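Local atomic coordinates of tryptophan halogenase superfamily (Brevundimonas sp. BAL3, PDB entry 6FRL), a protein that catalyses flavin-dependent halogenation, preferring bromination over chlorination. Residues A82-G87 with G145-P150; I88-W93 with I398-L403; H118-Q123 with A130-Y135; T268-T271 with G276-W279; E425-L430 with A448-I453. All coordinates share one frame; numbering follows the deposited sequence.

Contact 1: A82-G87 with G145-P150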
# COMPACT_ATOMS: atom_id res chain seq x y z
N ALA B 82 29.39 5.66 -15.23
CA ALA B 82 28.17 6.25 -14.72
C ALA B 82 28.37 7.63 -14.14
O ALA B 82 29.48 7.97 -13.72
CB ALA B 82 27.57 5.38 -13.63
N THR B 83 27.27 8.37 -14.09
CA THR B 83 27.18 9.62 -13.34
C THR B 83 25.90 9.60 -12.47
O THR B 83 25.03 8.74 -12.64
CB THR B 83 27.08 10.84 -14.28
OG1 THR B 83 25.83 10.79 -14.99
CG2 THR B 83 28.21 10.85 -15.29
N CYS B 84 25.81 10.57 -11.57
CA CYS B 84 24.65 10.71 -10.69
C CYS B 84 23.41 11.24 -11.41
O CYS B 84 23.53 12.06 -12.32
CB CYS B 84 24.98 11.66 -9.54
SG CYS B 84 26.46 11.21 -8.62
N LYS B 85 22.24 10.74 -11.00
CA LYS B 85 20.95 11.23 -11.50
C LYS B 85 20.06 11.63 -10.34
O LYS B 85 19.57 10.76 -9.57
CB LYS B 85 20.22 10.18 -12.34
CG LYS B 85 18.86 10.70 -12.82
CD LYS B 85 18.11 9.74 -13.70
CE LYS B 85 16.67 10.17 -13.94
NZ LYS B 85 15.80 9.02 -14.36
N LEU B 86 19.83 12.94 -10.21
CA LEU B 86 18.92 13.45 -9.18
C LEU B 86 17.43 13.56 -9.57
O LEU B 86 16.59 13.80 -8.70
CB LEU B 86 19.42 14.80 -8.69
CG LEU B 86 20.65 14.67 -7.79
CD1 LEU B 86 21.21 16.05 -7.55
CD2 LEU B 86 20.34 13.95 -6.49
N GLY B 87 17.13 13.40 -10.86
CA GLY B 87 15.76 13.51 -11.41
C GLY B 87 15.76 13.74 -12.92
O GLY B 87 16.81 13.62 -13.57
N GLY B 145 23.52 22.17 -10.42
CA GLY B 145 24.66 21.32 -10.80
C GLY B 145 25.41 20.70 -9.62
O GLY B 145 26.59 20.40 -9.76
N LYS B 146 24.74 20.52 -8.48
CA LYS B 146 25.36 19.96 -7.26
C LYS B 146 25.03 18.48 -7.04
O LYS B 146 24.12 17.93 -7.69
CB LYS B 146 24.94 20.76 -6.01
CG LYS B 146 25.23 22.26 -6.02
CD LYS B 146 26.60 22.64 -6.62
CE LYS B 146 26.94 24.14 -6.56
NZ LYS B 146 26.81 24.68 -5.18
N PHE B 147 25.83 17.85 -6.17
CA PHE B 147 25.59 16.50 -5.67
C PHE B 147 26.23 16.21 -4.30
O PHE B 147 27.40 16.54 -4.06
CB PHE B 147 26.06 15.40 -6.67
CG PHE B 147 25.72 14.00 -6.19
CD1 PHE B 147 24.47 13.46 -6.41
CD2 PHE B 147 26.63 13.27 -5.41
CE1 PHE B 147 24.15 12.17 -5.94
CE2 PHE B 147 26.31 12.00 -4.92
CZ PHE B 147 25.08 11.45 -5.18
N THR B 148 25.48 15.53 -3.44
CA THR B 148 26.00 14.95 -2.19
C THR B 148 25.16 13.72 -1.81
O THR B 148 23.96 13.64 -2.13
CB THR B 148 26.02 15.97 -1.02
OG1 THR B 148 26.77 15.44 0.06
CG2 THR B 148 24.61 16.32 -0.50
N LEU B 149 25.80 12.76 -1.15
CA LEU B 149 25.06 11.64 -0.60
C LEU B 149 24.02 12.15 0.41
O LEU B 149 24.34 12.99 1.22
CB LEU B 149 26.02 10.63 0.09
CG LEU B 149 27.07 9.92 -0.79
CD1 LEU B 149 27.78 8.84 0.05
CD2 LEU B 149 26.47 9.31 -2.07
N PRO B 150 22.76 11.67 0.33
CA PRO B 150 21.79 12.03 1.38
C PRO B 150 22.20 11.53 2.77
O PRO B 150 22.88 10.52 2.87
CB PRO B 150 20.51 11.31 0.95
CG PRO B 150 20.97 10.24 0.08
CD PRO B 150 22.16 10.77 -0.66

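Contact 2: I88-W93 with I398-L403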
# COMPACT_ATOMS: atom_id res chain seq x y z
N ILE B 88 14.62 14.09 -13.49
CA ILE B 88 14.55 14.37 -14.93
C ILE B 88 14.11 15.79 -15.15
O ILE B 88 13.21 16.28 -14.45
CB ILE B 88 13.53 13.46 -15.64
CG1 ILE B 88 13.89 11.99 -15.42
CG2 ILE B 88 13.43 13.78 -17.14
CD1 ILE B 88 12.83 11.03 -15.96
N ARG B 89 14.72 16.45 -16.12
CA ARG B 89 14.42 17.85 -16.41
C ARG B 89 13.58 17.99 -17.68
O ARG B 89 14.05 17.65 -18.75
CB ARG B 89 15.71 18.63 -16.50
CG ARG B 89 15.49 20.13 -16.52
CD ARG B 89 16.78 20.86 -16.31
NE ARG B 89 16.57 22.30 -16.19
CZ ARG B 89 17.45 23.16 -15.69
NH1 ARG B 89 18.64 22.77 -15.28
NH2 ARG B 89 17.14 24.45 -15.62
N PHE B 90 12.35 18.47 -17.54
CA PHE B 90 11.39 18.61 -18.66
C PHE B 90 11.43 20.04 -19.22
O PHE B 90 11.12 21.02 -18.49
CB PHE B 90 9.97 18.23 -18.23
CG PHE B 90 9.82 16.76 -17.98
CD1 PHE B 90 9.59 15.89 -19.01
CD2 PHE B 90 10.00 16.23 -16.70
CE1 PHE B 90 9.52 14.52 -18.78
CE2 PHE B 90 9.91 14.87 -16.47
CZ PHE B 90 9.67 14.01 -17.51
N LEU B 91 11.85 20.16 -20.48
CA LEU B 91 12.05 21.44 -21.17
C LEU B 91 11.07 21.57 -22.30
O LEU B 91 10.88 20.61 -23.07
CB LEU B 91 13.49 21.57 -21.69
CG LEU B 91 14.56 21.53 -20.59
CD1 LEU B 91 15.97 21.45 -21.14
CD2 LEU B 91 14.40 22.72 -19.66
N ASP B 92 10.41 22.74 -22.34
CA ASP B 92 9.52 23.16 -23.44
C ASP B 92 8.22 22.34 -23.59
O ASP B 92 7.65 22.36 -24.68
CB ASP B 92 10.26 23.23 -24.81
CG ASP B 92 11.53 24.09 -24.76
OD1 ASP B 92 11.67 25.04 -23.94
OD2 ASP B 92 12.42 23.83 -25.57
N TRP B 93 7.73 21.67 -22.54
CA TRP B 93 6.44 20.92 -22.63
C TRP B 93 5.22 21.84 -22.48
O TRP B 93 4.10 21.47 -22.87
CB TRP B 93 6.36 19.73 -21.63
CG TRP B 93 7.27 18.59 -21.99
CD1 TRP B 93 8.65 18.61 -21.99
CD2 TRP B 93 6.88 17.29 -22.46
NE1 TRP B 93 9.13 17.39 -22.43
CE2 TRP B 93 8.07 16.57 -22.72
CE3 TRP B 93 5.65 16.66 -22.68
CZ2 TRP B 93 8.06 15.26 -23.18
CZ3 TRP B 93 5.65 15.35 -23.14
CH2 TRP B 93 6.83 14.66 -23.38
N ILE B 398 1.19 8.71 -20.00
CA ILE B 398 0.10 9.40 -20.68
C ILE B 398 -0.12 10.85 -20.16
O ILE B 398 -0.22 11.80 -20.96
CB ILE B 398 -1.22 8.59 -20.54
CG1 ILE B 398 -1.14 7.35 -21.43
CG2 ILE B 398 -2.43 9.44 -20.94
CD1 ILE B 398 -2.22 6.33 -21.16
N LEU B 399 -0.17 10.99 -18.83
CA LEU B 399 -0.39 12.29 -18.19
C LEU B 399 0.49 13.40 -18.74
O LEU B 399 0.01 14.53 -18.88
CB LEU B 399 -0.21 12.21 -16.65
CG LEU B 399 -0.60 13.46 -15.86
CD1 LEU B 399 -2.08 13.75 -15.98
CD2 LEU B 399 -0.22 13.36 -14.41
N HIS B 400 1.76 13.08 -19.01
CA HIS B 400 2.74 14.06 -19.49
C HIS B 400 2.26 14.70 -20.83
O HIS B 400 2.37 15.92 -21.07
CB HIS B 400 4.12 13.42 -19.68
CG HIS B 400 4.83 12.99 -18.42
ND1 HIS B 400 4.40 11.92 -17.65
CD2 HIS B 400 6.00 13.41 -17.86
CE1 HIS B 400 5.26 11.73 -16.66
NE2 HIS B 400 6.24 12.62 -16.76
N TYR B 401 1.73 13.86 -21.71
CA TYR B 401 1.21 14.32 -22.99
C TYR B 401 -0.13 15.05 -22.82
O TYR B 401 -0.35 16.11 -23.39
CB TYR B 401 1.01 13.14 -23.96
CG TYR B 401 2.27 12.47 -24.46
CD1 TYR B 401 3.07 13.09 -25.44
CD2 TYR B 401 2.65 11.20 -24.00
CE1 TYR B 401 4.23 12.48 -25.90
CE2 TYR B 401 3.80 10.58 -24.48
CZ TYR B 401 4.58 11.22 -25.43
OH TYR B 401 5.71 10.63 -25.95
N LYS B 402 -1.02 14.44 -22.03
CA LYS B 402 -2.36 14.97 -21.77
C LYS B 402 -2.40 16.41 -21.26
O LYS B 402 -3.34 17.13 -21.60
CB LYS B 402 -3.08 14.06 -20.78
CG LYS B 402 -4.53 14.45 -20.48
CD LYS B 402 -5.37 14.59 -21.74
CE LYS B 402 -6.86 14.51 -21.49
NZ LYS B 402 -7.63 14.83 -22.73
N LEU B 403 -1.40 16.82 -20.47
CA LEU B 403 -1.37 18.15 -19.83
C LEU B 403 -0.45 19.19 -20.51
O LEU B 403 -0.26 20.32 -19.99
CB LEU B 403 -0.93 17.99 -18.37
CG LEU B 403 -1.73 17.05 -17.48
CD1 LEU B 403 -1.17 17.07 -16.08
CD2 LEU B 403 -3.20 17.45 -17.46

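Contact 3: H118-Q123 with A130-Y135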
# COMPACT_ATOMS: atom_id res chain seq x y z
N HIS B 118 -0.88 21.76 0.05
CA HIS B 118 -2.07 22.56 0.45
C HIS B 118 -1.69 23.91 1.06
O HIS B 118 -2.21 24.93 0.66
CB HIS B 118 -2.97 21.79 1.43
CG HIS B 118 -3.54 20.53 0.85
ND1 HIS B 118 -4.36 20.54 -0.27
CD2 HIS B 118 -3.40 19.23 1.20
CE1 HIS B 118 -4.72 19.30 -0.56
NE2 HIS B 118 -4.13 18.49 0.31
N TYR B 119 -0.74 23.91 1.98
CA TYR B 119 -0.22 25.15 2.54
C TYR B 119 0.42 26.01 1.42
O TYR B 119 0.17 27.23 1.34
CB TYR B 119 0.77 24.86 3.66
CG TYR B 119 0.19 24.13 4.85
CD1 TYR B 119 -0.43 24.82 5.89
CD2 TYR B 119 0.28 22.74 4.95
CE1 TYR B 119 -0.97 24.14 6.99
CE2 TYR B 119 -0.24 22.03 6.04
CZ TYR B 119 -0.86 22.73 7.06
OH TYR B 119 -1.37 22.01 8.12
N TRP B 120 1.22 25.38 0.54
CA TRP B 120 1.81 26.08 -0.60
C TRP B 120 0.74 26.70 -1.50
O TRP B 120 0.91 27.83 -1.98
CB TRP B 120 2.68 25.13 -1.43
CG TRP B 120 3.34 25.80 -2.59
CD1 TRP B 120 4.45 26.60 -2.57
CD2 TRP B 120 2.91 25.76 -3.95
NE1 TRP B 120 4.75 27.04 -3.84
CE2 TRP B 120 3.82 26.54 -4.71
CE3 TRP B 120 1.86 25.12 -4.60
CZ2 TRP B 120 3.69 26.71 -6.10
CZ3 TRP B 120 1.72 25.30 -5.99
CH2 TRP B 120 2.63 26.09 -6.72
N LEU B 121 -0.34 25.98 -1.74
CA LEU B 121 -1.43 26.55 -2.54
C LEU B 121 -2.13 27.75 -1.89
O LEU B 121 -2.41 28.73 -2.58
CB LEU B 121 -2.47 25.48 -2.93
CG LEU B 121 -1.95 24.54 -4.01
CD1 LEU B 121 -2.68 23.20 -4.00
CD2 LEU B 121 -2.03 25.23 -5.36
N LYS B 122 -2.41 27.68 -0.60
CA LYS B 122 -2.96 28.82 0.15
C LYS B 122 -2.11 30.07 -0.07
O LYS B 122 -2.62 31.13 -0.44
CB LYS B 122 -3.06 28.54 1.66
CG LYS B 122 -3.40 29.80 2.46
CD LYS B 122 -3.69 29.45 3.93
CE LYS B 122 -4.14 30.65 4.71
NZ LYS B 122 -5.32 31.26 4.04
N GLN B 123 -0.81 29.93 0.15
CA GLN B 123 0.12 31.06 0.00
C GLN B 123 0.19 31.53 -1.45
O GLN B 123 0.25 32.72 -1.73
CB GLN B 123 1.51 30.72 0.54
CG GLN B 123 2.40 31.92 0.87
CD GLN B 123 1.86 32.81 2.00
OE1 GLN B 123 1.17 32.36 2.92
NE2 GLN B 123 2.17 34.09 1.91
N ALA B 130 6.70 31.91 -5.43
CA ALA B 130 7.78 30.91 -5.30
C ALA B 130 7.38 29.53 -5.84
O ALA B 130 6.41 28.95 -5.36
CB ALA B 130 8.24 30.77 -3.86
N PRO B 131 8.16 28.98 -6.80
CA PRO B 131 7.78 27.70 -7.38
C PRO B 131 7.73 26.60 -6.32
O PRO B 131 8.45 26.66 -5.31
CB PRO B 131 8.91 27.39 -8.37
CG PRO B 131 9.74 28.63 -8.48
CD PRO B 131 9.52 29.40 -7.21
N LEU B 132 6.89 25.60 -6.53
CA LEU B 132 6.85 24.46 -5.62
C LEU B 132 8.24 23.77 -5.49
O LEU B 132 8.60 23.29 -4.40
CB LEU B 132 5.78 23.48 -6.09
CG LEU B 132 5.63 22.20 -5.27
CD1 LEU B 132 4.94 22.47 -3.96
CD2 LEU B 132 4.89 21.19 -6.12
N ALA B 133 9.02 23.75 -6.58
CA ALA B 133 10.39 23.22 -6.61
C ALA B 133 11.42 23.86 -5.64
O ALA B 133 12.42 23.23 -5.28
CB ALA B 133 10.93 23.28 -8.04
N ALA B 134 11.18 25.10 -5.23
CA ALA B 134 12.02 25.69 -4.20
C ALA B 134 11.95 24.96 -2.87
O ALA B 134 12.77 25.24 -2.01
CB ALA B 134 11.68 27.15 -3.99
N TYR B 135 10.99 24.07 -2.70
CA TYR B 135 10.86 23.30 -1.46
C TYR B 135 11.28 21.85 -1.56
O TYR B 135 10.99 21.09 -0.65
CB TYR B 135 9.43 23.38 -0.93
CG TYR B 135 8.96 24.79 -0.76
CD1 TYR B 135 8.33 25.46 -1.80
CD2 TYR B 135 9.11 25.46 0.46
CE1 TYR B 135 7.90 26.76 -1.67
CE2 TYR B 135 8.67 26.79 0.60
CZ TYR B 135 8.06 27.41 -0.47
OH TYR B 135 7.61 28.69 -0.34

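Contact 4: T268-T271 with G276-W279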
# COMPACT_ATOMS: atom_id res chain seq x y z
N THR B 268 18.77 13.93 -16.22
CA THR B 268 18.45 13.59 -17.60
C THR B 268 17.70 14.78 -18.20
O THR B 268 16.85 15.38 -17.51
CB THR B 268 17.60 12.32 -17.61
OG1 THR B 268 18.33 11.29 -16.95
CG2 THR B 268 17.26 11.89 -19.01
N ARG B 269 18.01 15.13 -19.45
CA ARG B 269 17.26 16.18 -20.17
C ARG B 269 16.18 15.57 -21.02
O ARG B 269 16.49 14.68 -21.81
CB ARG B 269 18.15 17.00 -21.08
CG ARG B 269 19.01 18.02 -20.37
CD ARG B 269 20.16 18.49 -21.27
NE ARG B 269 21.33 18.83 -20.47
CZ ARG B 269 21.45 19.95 -19.78
NH1 ARG B 269 20.47 20.89 -19.77
NH2 ARG B 269 22.56 20.14 -19.06
N VAL B 270 14.93 16.03 -20.87
CA VAL B 270 13.85 15.62 -21.77
C VAL B 270 13.21 16.84 -22.41
O VAL B 270 12.47 17.54 -21.76
CB VAL B 270 12.80 14.75 -21.08
CG1 VAL B 270 11.63 14.45 -22.00
CG2 VAL B 270 13.42 13.43 -20.63
N THR B 271 13.51 17.06 -23.70
CA THR B 271 13.16 18.28 -24.43
C THR B 271 12.05 17.99 -25.46
O THR B 271 12.25 17.21 -26.41
CB THR B 271 14.39 18.87 -25.15
OG1 THR B 271 15.41 19.16 -24.19
CG2 THR B 271 14.03 20.18 -25.90
N GLY B 276 7.01 14.92 -30.76
CA GLY B 276 7.64 13.96 -29.84
C GLY B 276 8.65 14.66 -28.96
O GLY B 276 8.50 15.85 -28.68
N TRP B 277 9.69 13.95 -28.56
CA TRP B 277 10.64 14.48 -27.57
C TRP B 277 12.05 13.87 -27.65
O TRP B 277 12.25 12.74 -28.08
CB TRP B 277 10.03 14.33 -26.15
CG TRP B 277 9.68 12.92 -25.80
CD1 TRP B 277 8.50 12.28 -26.05
CD2 TRP B 277 10.51 11.98 -25.13
NE1 TRP B 277 8.55 10.98 -25.58
CE2 TRP B 277 9.78 10.76 -25.03
CE3 TRP B 277 11.81 12.03 -24.63
CZ2 TRP B 277 10.30 9.62 -24.43
CZ3 TRP B 277 12.33 10.89 -24.03
CH2 TRP B 277 11.57 9.69 -23.95
N GLN B 278 13.03 14.64 -27.19
CA GLN B 278 14.42 14.28 -27.23
C GLN B 278 14.94 13.96 -25.81
O GLN B 278 14.63 14.66 -24.84
CB GLN B 278 15.23 15.44 -27.84
CG GLN B 278 16.76 15.30 -27.82
CD GLN B 278 17.47 16.53 -28.36
OE1 GLN B 278 16.84 17.46 -28.85
NE2 GLN B 278 18.79 16.54 -28.29
N TRP B 279 15.77 12.92 -25.72
CA TRP B 279 16.42 12.57 -24.48
C TRP B 279 17.94 12.88 -24.51
O TRP B 279 18.57 12.97 -25.59
CB TRP B 279 16.11 11.11 -24.14
CG TRP B 279 16.95 10.02 -24.79
CD1 TRP B 279 18.26 9.68 -24.47
CD2 TRP B 279 16.51 9.06 -25.76
NE1 TRP B 279 18.65 8.59 -25.22
CE2 TRP B 279 17.60 8.19 -26.01
CE3 TRP B 279 15.30 8.86 -26.44
CZ2 TRP B 279 17.52 7.14 -26.93
CZ3 TRP B 279 15.22 7.81 -27.36
CH2 TRP B 279 16.33 6.95 -27.59
O HOH W 1 16.65 16.74 -24.55

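Contact 5: E425-L430 with A448-I453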
# COMPACT_ATOMS: atom_id res chain seq x y z
N GLU B 425 -8.47 9.38 -15.75
CA GLU B 425 -9.55 10.38 -15.64
C GLU B 425 -9.89 10.61 -14.17
O GLU B 425 -10.01 11.75 -13.74
CB GLU B 425 -10.82 9.95 -16.40
CG GLU B 425 -10.78 10.21 -17.91
CD GLU B 425 -12.00 9.64 -18.67
OE1 GLU B 425 -12.88 8.98 -18.05
OE2 GLU B 425 -12.07 9.86 -19.92
N ARG B 426 -10.00 9.53 -13.42
CA ARG B 426 -10.34 9.61 -12.00
C ARG B 426 -9.27 10.32 -11.18
O ARG B 426 -9.62 11.09 -10.28
CB ARG B 426 -10.56 8.21 -11.41
CG ARG B 426 -11.88 7.58 -11.78
CD ARG B 426 -11.91 6.17 -11.23
NE ARG B 426 -11.67 6.20 -9.77
CZ ARG B 426 -11.36 5.14 -9.02
NH1 ARG B 426 -11.23 3.92 -9.55
NH2 ARG B 426 -11.19 5.31 -7.71
N LYS B 427 -7.99 10.04 -11.47
CA LYS B 427 -6.87 10.72 -10.82
C LYS B 427 -6.91 12.22 -11.07
O LYS B 427 -6.84 12.99 -10.12
CB LYS B 427 -5.51 10.18 -11.30
CG LYS B 427 -4.99 9.00 -10.51
CD LYS B 427 -3.67 8.46 -11.06
CE LYS B 427 -2.71 8.06 -9.95
NZ LYS B 427 -3.01 6.72 -9.45
N ILE B 428 -7.02 12.60 -12.35
CA ILE B 428 -7.03 14.02 -12.74
C ILE B 428 -8.24 14.70 -12.11
O ILE B 428 -8.11 15.82 -11.65
CB ILE B 428 -7.02 14.19 -14.27
CG1 ILE B 428 -5.67 13.75 -14.84
CG2 ILE B 428 -7.26 15.63 -14.69
CD1 ILE B 428 -5.66 13.70 -16.36
N ALA B 429 -9.38 14.01 -12.04
CA ALA B 429 -10.62 14.60 -11.48
C ALA B 429 -10.53 14.83 -9.95
O ALA B 429 -10.97 15.86 -9.47
CB ALA B 429 -11.86 13.76 -11.85
N LEU B 430 -9.98 13.90 -9.20
CA LEU B 430 -9.84 14.10 -7.74
C LEU B 430 -8.75 15.13 -7.44
O LEU B 430 -8.86 15.86 -6.46
CB LEU B 430 -9.60 12.82 -6.97
CG LEU B 430 -9.62 12.97 -5.45
CD1 LEU B 430 -11.01 13.32 -4.90
CD2 LEU B 430 -9.06 11.72 -4.76
N ALA B 448 4.28 12.10 -4.61
CA ALA B 448 5.16 13.26 -4.90
C ALA B 448 5.57 13.36 -6.38
O ALA B 448 5.82 14.45 -6.91
CB ALA B 448 6.39 13.27 -4.00
N SER B 449 5.63 12.22 -7.07
CA SER B 449 5.94 12.24 -8.48
C SER B 449 4.78 12.76 -9.32
O SER B 449 5.00 13.40 -10.35
CB SER B 449 6.39 10.85 -8.95
OG SER B 449 7.70 10.61 -8.46
N TRP B 450 3.56 12.45 -8.89
CA TRP B 450 2.34 12.94 -9.55
C TRP B 450 2.23 14.46 -9.39
O TRP B 450 1.97 15.19 -10.35
CB TRP B 450 1.08 12.19 -9.01
CG TRP B 450 1.04 10.78 -9.50
CD1 TRP B 450 1.68 9.71 -8.95
CD2 TRP B 450 0.41 10.29 -10.69
NE1 TRP B 450 1.45 8.58 -9.70
CE2 TRP B 450 0.69 8.91 -10.78
CE3 TRP B 450 -0.37 10.89 -11.70
CZ2 TRP B 450 0.23 8.12 -11.84
CZ3 TRP B 450 -0.84 10.10 -12.74
CH2 TRP B 450 -0.55 8.73 -12.80
N LEU B 451 2.46 14.91 -8.14
CA LEU B 451 2.58 16.33 -7.79
C LEU B 451 3.56 17.07 -8.68
O LEU B 451 3.25 18.16 -9.15
CB LEU B 451 2.99 16.49 -6.33
CG LEU B 451 3.07 17.90 -5.74
CD1 LEU B 451 1.81 18.73 -6.01
CD2 LEU B 451 3.28 17.83 -4.23
N ALA B 452 4.74 16.49 -8.93
CA ALA B 452 5.76 17.14 -9.78
C ALA B 452 5.24 17.38 -11.19
O ALA B 452 5.55 18.41 -11.83
CB ALA B 452 7.03 16.31 -9.82
N ILE B 453 4.46 16.44 -11.70
CA ILE B 453 3.92 16.57 -13.04
C ILE B 453 2.74 17.57 -13.05
O ILE B 453 2.69 18.47 -13.91
CB ILE B 453 3.54 15.20 -13.62
CG1 ILE B 453 4.78 14.25 -13.61
CG2 ILE B 453 2.96 15.34 -15.04
CD1 ILE B 453 6.08 14.81 -14.17

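Contact 1: A82-G87 with G145-P150
The sulfur of Cys84 rests over the middle of the Phe147 ring, with SG of Cys84 3.5 Å from the centroid of the Phe147 ring and a mere 3° off the ring normal. It is a clean example of a face-on sulfur-aromatic contact: the polarisable sulfur meets the pi cloud at its centre, nearly equidistant from all six ring carbons. The methylene of the same cysteine leans on the rim of that face, CB of Cys84 approaching CD1 of Phe147 to 3.6 Å, and adds a CH-pi contact. Leu86 divides its two methyls. CD2 of Leu86 comes obliquely to CD1 of Phe147 at 4.2 Å, whereas CD1 of Leu86 lies 3.5 Å from the backbone O of Lys146. No hydrogen bond joins the two segments.

Positioning starts with the backbone. Cys84 on strand 83-85 and Leu86 just past its end both point toward 145-150, while Lys85 between them turns away and gives its amino group to Ser352 and Thr58. On the other segment, chi1 of -176° places CG of Phe147 opposite its own backbone N and carries the ring up to the sulfur. Replacing Phe147 by an alanine would probably leave the Cys84 sulfur without its aromatic face and open a gap beside Leu86.

Two residues before Phe147, Gly145, with positive phi, is the C-prime residue of the Schellman motif that ends helix 137-143. Strand 83-85 pairs with strand 164-168 at the edge of an antiparallel sheet, and Phe500 of helix 497-502 and Trp163 also meet the Phe147 ring.

Contact 2: I88-W93 with I398-L403
Phe90 is the first side chain of 88-93 to meet the helix, and it arrives with a methyl of Ile88 already lying on one of its faces: CG2 of Ile88 stands 3.7 Å above the plane of the Phe90 ring. The outer corner of the phenyl then comes to the edge of the His400 imidazole, CZ of Phe90 being 3.7 Å from CD2 of His400. The two planes are inclined at 49°, an oblique meeting. His400 is kept from turning by bonds at both nitrogens, NE2 to Glu351 and ND1 to Phe396 O one helical turn back.

The contact thus sets one strand of a seven-stranded mixed sheet against the C-terminal end of the long helix 376-402, a sheet-on-helix join within the tryptophan halogenase fold.

Once the strand has ended, Trp93 doubles back on Phe90. CD1 of Phe90 lies 3.7 Å above the indole of Trp93, and NE1 of Trp93 sits in the plane of the phenyl at its edge. With CG anti to the carbonyl carbon (chi1 -71°), Trp93 brings its benzo end to the helix, where CE3 of Trp93 is 3.7 Å from the backbone O of His400. Its neighbouring carbon, CZ3 of Trp93, touches CD1 of Tyr401 at 4.1 Å, the ring planes 57° apart; the phenol OH of Tyr401 goes on to Glu348.

Contact 3: H118-Q123 with A130-Y135
Leu132 lies over one face of the Trp120 indole, and the carbonyl oxygen of Ala130 meets the indole edge in the ring plane. On the face, CB of Leu132 stands 3.8 Å above the plane of Trp120, displaced toward the rim of the benzo ring in a CH-pi contact, and CD1 of Leu132 comes within 3.9 Å of CD2 of Trp120 nearer the ring fusion. Beside the pyrrole part comes Tyr135: its CE1 is 3.6 Å from CD1 of Trp120, the rings meeting obliquely with planes at 73°. The tyrosine ring in turn has the backbone O of Leu132 in its plane, at its own edge.

At the nitrogen the interaction becomes polar. NE1 of Trp120 donates to O of Ala130 at 3.0 Å, with an N-H...O angle of 151°, and the donor lies almost in line with the C=O bond. The indole can reach that far because its CG is anti to the backbone N (chi1 -178°), projecting the ring from helix 116-125 toward 130-135.

The second segment is shaped by a short 3-10 turn at 132-134, in which Tyr135 N bonds to Leu132 O. Asp455 of helix 447-456 touches both Trp120 and Leu132, and Tyr135 OH bonds to Arg484.

Chemically, a single bond across the contact satisfies the N-H of a buried indole while the Leu132 and Tyr135 side chains supply apolar contact. Being directional, that bond probably helps fix the rotation of the ring about CB-CG, with one face toward Leu132.

Contact 4: T268-T271 with G276-W279
Thr271 and Gln278 form a hydrogen-bonded pair of a beta hairpin whose arms, strands 268-273 and 276-282, run antiparallel. The second arm opens with the GWxWxIP sequence characteristic of flavin-dependent halogenases, Gly276 being its first residue.

Both backbone groups of the pair are used. Thr271 N donates to Gln278 O at 2.9 Å, in the carbonyl plane; Gln278 N returns a bond to Thr271 O at 2.8 Å, tilted out of the plane of that carbonyl. Gln278 O also accepts a second hydrogen bond from a water at 2.9 Å, and the same water lies 2.7 Å from the hydroxyl OG1 of Thr271, bridging the strands. A CA-H...O contact, 3.3 Å from Val270 CA to Gln278 O, adds a third neighbour to this oxygen.

The side-chain amide of Gln278, on an extended chain, is satisfied at both ends: OE1 by Arg273 and NE2 by His310 O. Trp277 NE1 bonds to Glu348.

On the opposite face of the sheet Val270 and Trp279 make the non-hydrogen-bonded pair. There CG of Trp277 sits between its backbone N and carbonyl carbon (chi1 57°), which brings CE3 of Trp277 to CG1 of Val270 at 3.6 Å.

Contact 5: E425-L430 with A448-I453
Lys427 and Trp450 carry this contact between two helices, and its main component is apolar. The aliphatic end of the lysine lies over one face of the indole, CE of Lys427 standing 3.5 Å from the centroid of the Trp450 six-membered ring and 13° off its normal, a close CH-pi contact. CD of Lys427 shares the benzo ring, 3.6 Å from CH2 of Trp450.

A cation-pi component accompanies it. NZ of Lys427 is 4.7 Å from the same centroid of Trp450 and off-centre, because the chain bends at chi3 (140°) and chi4 (82°) and carries the amino group higher above the ring than CE.

The polar ends are engaged elsewhere. NZ of Lys427 forms a salt bridge with Glu443 and a hydrogen bond with Val438 O, while NE1 of Trp450 donates to Phe445 O, which probably helps hold the indole in place beneath the lysine. A leucine in place of Trp450 would probably leave the Lys427 methylenes without their flat support and Phe445 O without its donor.

Helix 447-456 thereby meets helix 422-434, and Leu399 of helix 376-402 packs against both; across helix 422-434, Ala429 packs on Pro377 of the second subunit.

How the contacts relate
From the N terminus, the loop of contact 1 opens at strand 83-85 and that of contact 2 at the adjoining strand 87-91. Contact 3, a short local closure, is nested inside both. Contact 1 closes at 145-150, within the far longer loop of contact 2, so the two cross. Contact 4, the hairpin, is nested in contact 2, and the two share a sheet through Arg89 and its neighbours Thr268 and Val270; Lys85 of contact 1 also packs on Thr268. Contact 2 closes at 398-403, and contact 5 follows in series. Leu399 links contacts 2 and 5, and Leu132 touching Leu451 joins contact 3 to helix 447-456.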